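Local coordinates for hypothetical protein VPA1032 (Vibrio parahaemolyticus, PDB 1ZBP) that is of unknown function but belongs to the ImpE family, some of whose members are associated with type VI secretion, and joins an N-terminal helical region to a mainly beta region, at residues Ile38-Leu41 and Cys42-Gly45; Met248-Ile252 and Ser253-Asn257. All coordinates share one frame; numbering follows the deposited sequence.

Contact 1. Residues Ile38-Leu41 and Cys42-Gly45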
ATOM      1  N   ILE A  38      -8.702 -16.088  -3.060  1.00 44.14           N
ATOM      2  CA  ILE A  38      -7.574 -15.340  -3.617  1.00 43.04           C
ATOM      3  C   ILE A  38      -7.472 -13.965  -2.948  1.00 42.57           C
ATOM      4  O   ILE A  38      -6.372 -13.484  -2.642  1.00 40.18           O
ATOM      5  CB  ILE A  38      -7.733 -15.137  -5.150  1.00 41.58           C
ATOM      6  CG1 ILE A  38      -7.658 -16.485  -5.861  1.00 40.74           C
ATOM      7  CG2 ILE A  38      -6.633 -14.214  -5.679  1.00 41.03           C
ATOM      8  CD1 ILE A  38      -8.172 -16.461  -7.272  1.00 36.95           C
ATOM      9  N   GLU A  39      -8.622 -13.332  -2.731  1.00 42.83           N
ATOM     10  CA  GLU A  39      -8.644 -12.013  -2.108  1.00 44.03           C
ATOM     11  C   GLU A  39      -8.048 -12.074  -0.710  1.00 43.17           C
ATOM     12  O   GLU A  39      -7.147 -11.297  -0.375  1.00 42.58           O
ATOM     13  CB  GLU A  39     -10.073 -11.456  -2.052  1.00 44.68           C
ATOM     14  CG  GLU A  39     -10.511 -10.766  -3.334  1.00 48.30           C
ATOM     15  CD  GLU A  39     -11.894 -10.145  -3.231  1.00 50.80           C
ATOM     16  OE1 GLU A  39     -12.240  -9.316  -4.096  1.00 48.97           O
ATOM     17  OE2 GLU A  39     -12.645 -10.496  -2.295  1.00 54.17           O
ATOM     18  N   LEU A  40      -8.531 -13.014   0.097  1.00 42.89           N
ATOM     19  CA  LEU A  40      -8.040 -13.168   1.462  1.00 44.29           C
ATOM     20  C   LEU A  40      -6.592 -13.653   1.504  1.00 44.02           C
ATOM     21  O   LEU A  40      -5.951 -13.642   2.560  1.00 45.26           O
ATOM     22  CB  LEU A  40      -8.954 -14.119   2.247  1.00 45.98           C
ATOM     23  CG  LEU A  40     -10.452 -13.741   2.224  1.00 45.65           C
ATOM     24  CD1 LEU A  40     -11.251 -14.703   3.092  1.00 45.08           C
ATOM     25  CD2 LEU A  40     -10.638 -12.307   2.709  1.00 44.71           C
ATOM     26  N   LEU A  41      -6.076 -14.086   0.358  1.00 43.86           N
ATOM     27  CA  LEU A  41      -4.686 -14.541   0.273  1.00 43.85           C
ATOM     28  C   LEU A  41      -3.759 -13.335   0.092  1.00 43.07           C
ATOM     29  O   LEU A  41      -2.631 -13.312   0.598  1.00 39.65           O
ATOM     30  CB  LEU A  41      -4.513 -15.508  -0.900  1.00 45.85           C
ATOM     31  CG  LEU A  41      -4.865 -16.967  -0.580  1.00 47.77           C
ATOM     32  CD1 LEU A  41      -4.843 -17.794  -1.856  1.00 49.52           C
ATOM     33  CD2 LEU A  41      -3.873 -17.531   0.440  1.00 46.57           C
ATOM     34  N   CYS A  42      -4.243 -12.335  -0.639  1.00 42.97           N
ATOM     35  CA  CYS A  42      -3.458 -11.125  -0.859  1.00 43.71           C
ATOM     36  C   CYS A  42      -3.372 -10.319   0.439  1.00 42.90           C
ATOM     37  O   CYS A  42      -2.335  -9.723   0.744  1.00 42.04           O
ATOM     38  CB  CYS A  42      -4.079 -10.289  -1.974  1.00 42.62           C
ATOM     39  SG  CYS A  42      -3.975 -11.106  -3.572  1.00 43.70           S
ATOM     40  N   ILE A  43      -4.459 -10.319   1.207  1.00 41.84           N
ATOM     41  CA  ILE A  43      -4.490  -9.610   2.475  1.00 40.72           C
ATOM     42  C   ILE A  43      -3.486 -10.248   3.442  1.00 41.24           C
ATOM     43  O   ILE A  43      -2.823  -9.553   4.212  1.00 40.83           O
ATOM     44  CB  ILE A  43      -5.901  -9.652   3.110  1.00 39.76           C
ATOM     45  CG1 ILE A  43      -6.910  -8.960   2.200  1.00 35.21           C
ATOM     46  CG2 ILE A  43      -5.882  -8.953   4.464  1.00 39.98           C
ATOM     47  CD1 ILE A  43      -8.328  -9.034   2.703  1.00 35.22           C
ATOM     48  N   ASP A  44      -3.371 -11.572   3.390  1.00 41.98           N
ATOM     49  CA  ASP A  44      -2.455 -12.289   4.266  1.00 42.85           C
ATOM     50  C   ASP A  44      -1.016 -12.066   3.834  1.00 43.39           C
ATOM     51  O   ASP A  44      -0.080 -12.247   4.619  1.00 43.58           O
ATOM     52  CB  ASP A  44      -2.772 -13.785   4.242  1.00 44.70           C
ATOM     53  CG  ASP A  44      -1.841 -14.595   5.126  1.00 47.19           C
ATOM     54  OD1 ASP A  44      -0.659 -14.772   4.757  1.00 50.45           O
ATOM     55  OD2 ASP A  44      -2.293 -15.057   6.194  1.00 48.28           O
ATOM     56  N   GLY A  45      -0.844 -11.686   2.573  1.00 43.02           N
ATOM     57  CA  GLY A  45       0.489 -11.450   2.054  1.00 44.41           C
ATOM     58  C   GLY A  45       1.113 -12.649   1.357  1.00 44.78           C
ATOM     59  O   GLY A  45       2.211 -12.548   0.817  1.00 43.76           O
TER
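L40 and I43 meet on the last turns of helix 31-44, which belongs to an N-terminal array of helices that probably packs in tetratricopeptide-like fashion. Among the apolar contacts, these two side chains lie side by side and point the same way, with CD2 of L40 4.0 Å from CD1 of I43. I43 has CG1 beside its backbone N (chi1 -62°), which brings that branch back along the helix to the carbonyl of E39, one turn earlier, CG1 being 3.5 Å from E39 O. The pair faces helix 13-25, where L40 rests on L17 and L20 while I43 reaches L13. I38 and L41 serve another neighbour, helix 47-60, packing on L54 and A50, and both touch Q53. C42 and E39 meet the loop at L185.

The backbone bonds record how the helix runs out. I43 N to E39 O, 3.3 Å, is a regular helical bond, and C42 N reaches I38 O at 3.1 Å while also making a weak bond to E39 O, so that E39 O serves two donors. The bond from D44 N to L40 O is weak, stretched to 3.4 Å. D44 turns its carboxylate away from this turn, with CG anti to the backbone N (chi1 179°), and its carbonyl O accepts a hydrogen bond from K219 NZ, whose positive charge may partly offset the negative end of the helix dipole. G45 then leaves helical geometry with a positive phi of 94°; its N splits between two weak bonds, to C42 O and to L41 O, the latter 3.1 Å long.

Contact 2. Residues Met248-Ile252 and Ser253-Asn257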
HETATM    1  N   MSE A 248      -2.683  17.561  12.989  1.00 47.34           N
HETATM    2  CA  MSE A 248      -3.424  16.393  13.455  1.00 50.00           C
HETATM    3  C   MSE A 248      -2.991  15.090  12.766  1.00 47.32           C
HETATM    4  O   MSE A 248      -2.217  15.104  11.809  1.00 46.18           O
HETATM    5  CB  MSE A 248      -4.926  16.612  13.214  1.00 58.61           C
HETATM    6  CG  MSE A 248      -5.281  16.952  11.748  1.00 70.08           C
HETATM    7 SE   MSE A 248      -7.196  16.977  11.261  1.00 86.67          SE
HETATM    8  CE  MSE A 248      -7.336  15.251  10.383  1.00 79.09           C
ATOM      9  N   ALA A 249      -3.494  13.967  13.276  1.00 44.82           N
ATOM     10  CA  ALA A 249      -3.216  12.646  12.708  1.00 41.88           C
ATOM     11  C   ALA A 249      -4.522  12.210  12.038  1.00 39.23           C
ATOM     12  O   ALA A 249      -5.600  12.387  12.597  1.00 37.13           O
ATOM     13  CB  ALA A 249      -2.823  11.659  13.813  1.00 40.77           C
ATOM     14  N   LEU A 250      -4.429  11.658  10.834  1.00 37.56           N
ATOM     15  CA  LEU A 250      -5.623  11.232  10.107  1.00 37.47           C
ATOM     16  C   LEU A 250      -5.431   9.856   9.501  1.00 35.53           C
ATOM     17  O   LEU A 250      -4.458   9.615   8.797  1.00 35.15           O
ATOM     18  CB  LEU A 250      -5.952  12.220   8.977  1.00 37.04           C
ATOM     19  CG  LEU A 250      -7.122  11.849   8.048  1.00 40.26           C
ATOM     20  CD1 LEU A 250      -8.439  12.156   8.767  1.00 38.44           C
ATOM     21  CD2 LEU A 250      -7.048  12.629   6.729  1.00 38.24           C
ATOM     22  N   PRO A 251      -6.342   8.919   9.798  1.00 33.52           N
ATOM     23  CA  PRO A 251      -6.196   7.578   9.218  1.00 32.27           C
ATOM     24  C   PRO A 251      -6.491   7.667   7.721  1.00 32.29           C
ATOM     25  O   PRO A 251      -7.381   8.406   7.298  1.00 31.99           O
ATOM     26  CB  PRO A 251      -7.220   6.744   9.990  1.00 31.15           C
ATOM     27  CG  PRO A 251      -8.209   7.746  10.486  1.00 32.90           C
ATOM     28  CD  PRO A 251      -7.367   8.940  10.851  1.00 32.21           C
ATOM     29  N   ILE A 252      -5.739   6.930   6.915  1.00 32.86           N
ATOM     30  CA  ILE A 252      -5.918   6.997   5.474  1.00 32.48           C
ATOM     31  C   ILE A 252      -7.361   6.693   5.072  1.00 34.45           C
ATOM     32  O   ILE A 252      -7.866   7.268   4.108  1.00 31.10           O
ATOM     33  CB  ILE A 252      -4.917   6.058   4.747  1.00 32.79           C
ATOM     34  CG1 ILE A 252      -4.808   6.468   3.284  1.00 31.93           C
ATOM     35  CG2 ILE A 252      -5.332   4.592   4.874  1.00 32.73           C
ATOM     36  CD1 ILE A 252      -4.260   7.846   3.106  1.00 35.15           C
ATOM     37  N   SER A 253      -8.036   5.832   5.835  1.00 35.31           N
ATOM     38  CA  SER A 253      -9.415   5.485   5.521  1.00 37.17           C
ATOM     39  C   SER A 253     -10.370   6.679   5.620  1.00 37.24           C
ATOM     40  O   SER A 253     -11.484   6.626   5.102  1.00 36.98           O
ATOM     41  CB  SER A 253      -9.904   4.350   6.430  1.00 38.54           C
ATOM     42  OG  SER A 253     -10.070   4.785   7.769  1.00 44.85           O
ATOM     43  N   ASP A 254      -9.954   7.753   6.280  1.00 38.58           N
ATOM     44  CA  ASP A 254     -10.830   8.917   6.388  1.00 39.56           C
ATOM     45  C   ASP A 254     -10.446   9.979   5.391  1.00 39.20           C
ATOM     46  O   ASP A 254     -10.916  11.109   5.473  1.00 42.09           O
ATOM     47  CB  ASP A 254     -10.791   9.536   7.778  1.00 40.49           C
ATOM     48  CG  ASP A 254     -11.334   8.617   8.836  1.00 44.02           C
ATOM     49  OD1 ASP A 254     -12.130   7.712   8.495  1.00 45.66           O
ATOM     50  OD2 ASP A 254     -10.966   8.804  10.015  1.00 46.93           O
ATOM     51  N   LEU A 255      -9.573   9.625   4.461  1.00 38.26           N
ATOM     52  CA  LEU A 255      -9.151  10.564   3.433  1.00 36.62           C
ATOM     53  C   LEU A 255      -9.848  10.198   2.121  1.00 34.88           C
ATOM     54  O   LEU A 255      -9.692   9.080   1.629  1.00 32.94           O
ATOM     55  CB  LEU A 255      -7.631  10.496   3.250  1.00 36.31           C
ATOM     56  CG  LEU A 255      -7.053  11.420   2.177  1.00 38.34           C
ATOM     57  CD1 LEU A 255      -7.232  12.877   2.603  1.00 39.40           C
ATOM     58  CD2 LEU A 255      -5.582  11.107   1.952  1.00 39.90           C
ATOM     59  N   GLN A 256     -10.615  11.138   1.569  1.00 32.89           N
ATOM     60  CA  GLN A 256     -11.317  10.913   0.304  1.00 33.53           C
ATOM     61  C   GLN A 256     -10.588  11.565  -0.872  1.00 32.34           C
ATOM     62  O   GLN A 256     -10.411  10.931  -1.910  1.00 32.61           O
ATOM     63  CB  GLN A 256     -12.756  11.453   0.338  1.00 35.26           C
ATOM     64  CG  GLN A 256     -13.778  10.581   1.050  1.00 38.48           C
ATOM     65  CD  GLN A 256     -13.656  10.654   2.560  1.00 42.45           C
ATOM     66  OE1 GLN A 256     -13.645  11.744   3.142  1.00 42.88           O
ATOM     67  NE2 GLN A 256     -13.566   9.488   3.207  1.00 42.27           N
ATOM     68  N   ASN A 257     -10.181  12.822  -0.723  1.00 30.92           N
ATOM     69  CA  ASN A 257      -9.485  13.513  -1.805  1.00 33.35           C
ATOM     70  C   ASN A 257      -8.403  14.485  -1.340  1.00 33.28           C
ATOM     71  O   ASN A 257      -8.458  15.045  -0.244  1.00 33.14           O
ATOM     72  CB  ASN A 257     -10.467  14.309  -2.680  1.00 36.86           C
ATOM     73  CG  ASN A 257     -11.920  13.973  -2.403  1.00 42.15           C
ATOM     74  OD1 ASN A 257     -12.480  13.033  -2.981  1.00 44.82           O
ATOM     75  ND2 ASN A 257     -12.542  14.739  -1.503  1.00 40.92           N
TER
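P251 and D254 meet where strand 248-251 bends into a single turn of 3-10 helix. CG of the proline ring lies 3.0 Å from OD2 of D254, an approach short enough to be doubtful in detail, and the two side chains run obliquely past each other. The aspartate has CG beside its own backbone N (chi1 -65°), which brings the carboxylate back to the CG corner of the ring. L250 reaches forward over the same turn and divides its two methyls: CD1 lies 3.7 Å from CB of D254, while CD2 is 4.1 Å from CB of L255, whose side chain it crosses at about a right angle. Further in, CD1 of I252 touches CD2 of L255 at 3.7 Å, adding a second apolar contact, between two buried side chains.

Behind these side chains stand two overlapping type I turns. D254 N donates to P251 O at 2.8 Å, and one residue on L255 N donates to I252 O at 2.9 Å. Both N-H groups come from well above the carbonyl plane, 48° out of it in the first bond and 58° in the second. With these bonds the chain turns back at the end of the strand.

Strand 248-251 is the outermost strand on one side of the eight-stranded antiparallel sheet, paired with strand 242-245 partly through backbone bonding of L250 with W243. I252 and L255 both pack on W243 and on I178 of strand 173-178, and the loop leads inward from the edge to strand 257-260, next to 173-178.

The two contacts lie in different halves of the chain and are separate pieces of structural packing: their centres are 24 Å apart, their nearest atoms about 14 Å, and they do not touch. Contact 1 closes a helix in the N-terminal helical region; contact 2 closes an edge strand in the part of the chain that belongs to the ImpE family and steers it to its last strand. Each marks a change of direction, one at a glycine with positive phi, the other through a 3-10 turn following a proline. Contact 1 does reach past its own bundle, through L185 and K219, to later parts of the chain. No active site or ligand is known to connect them.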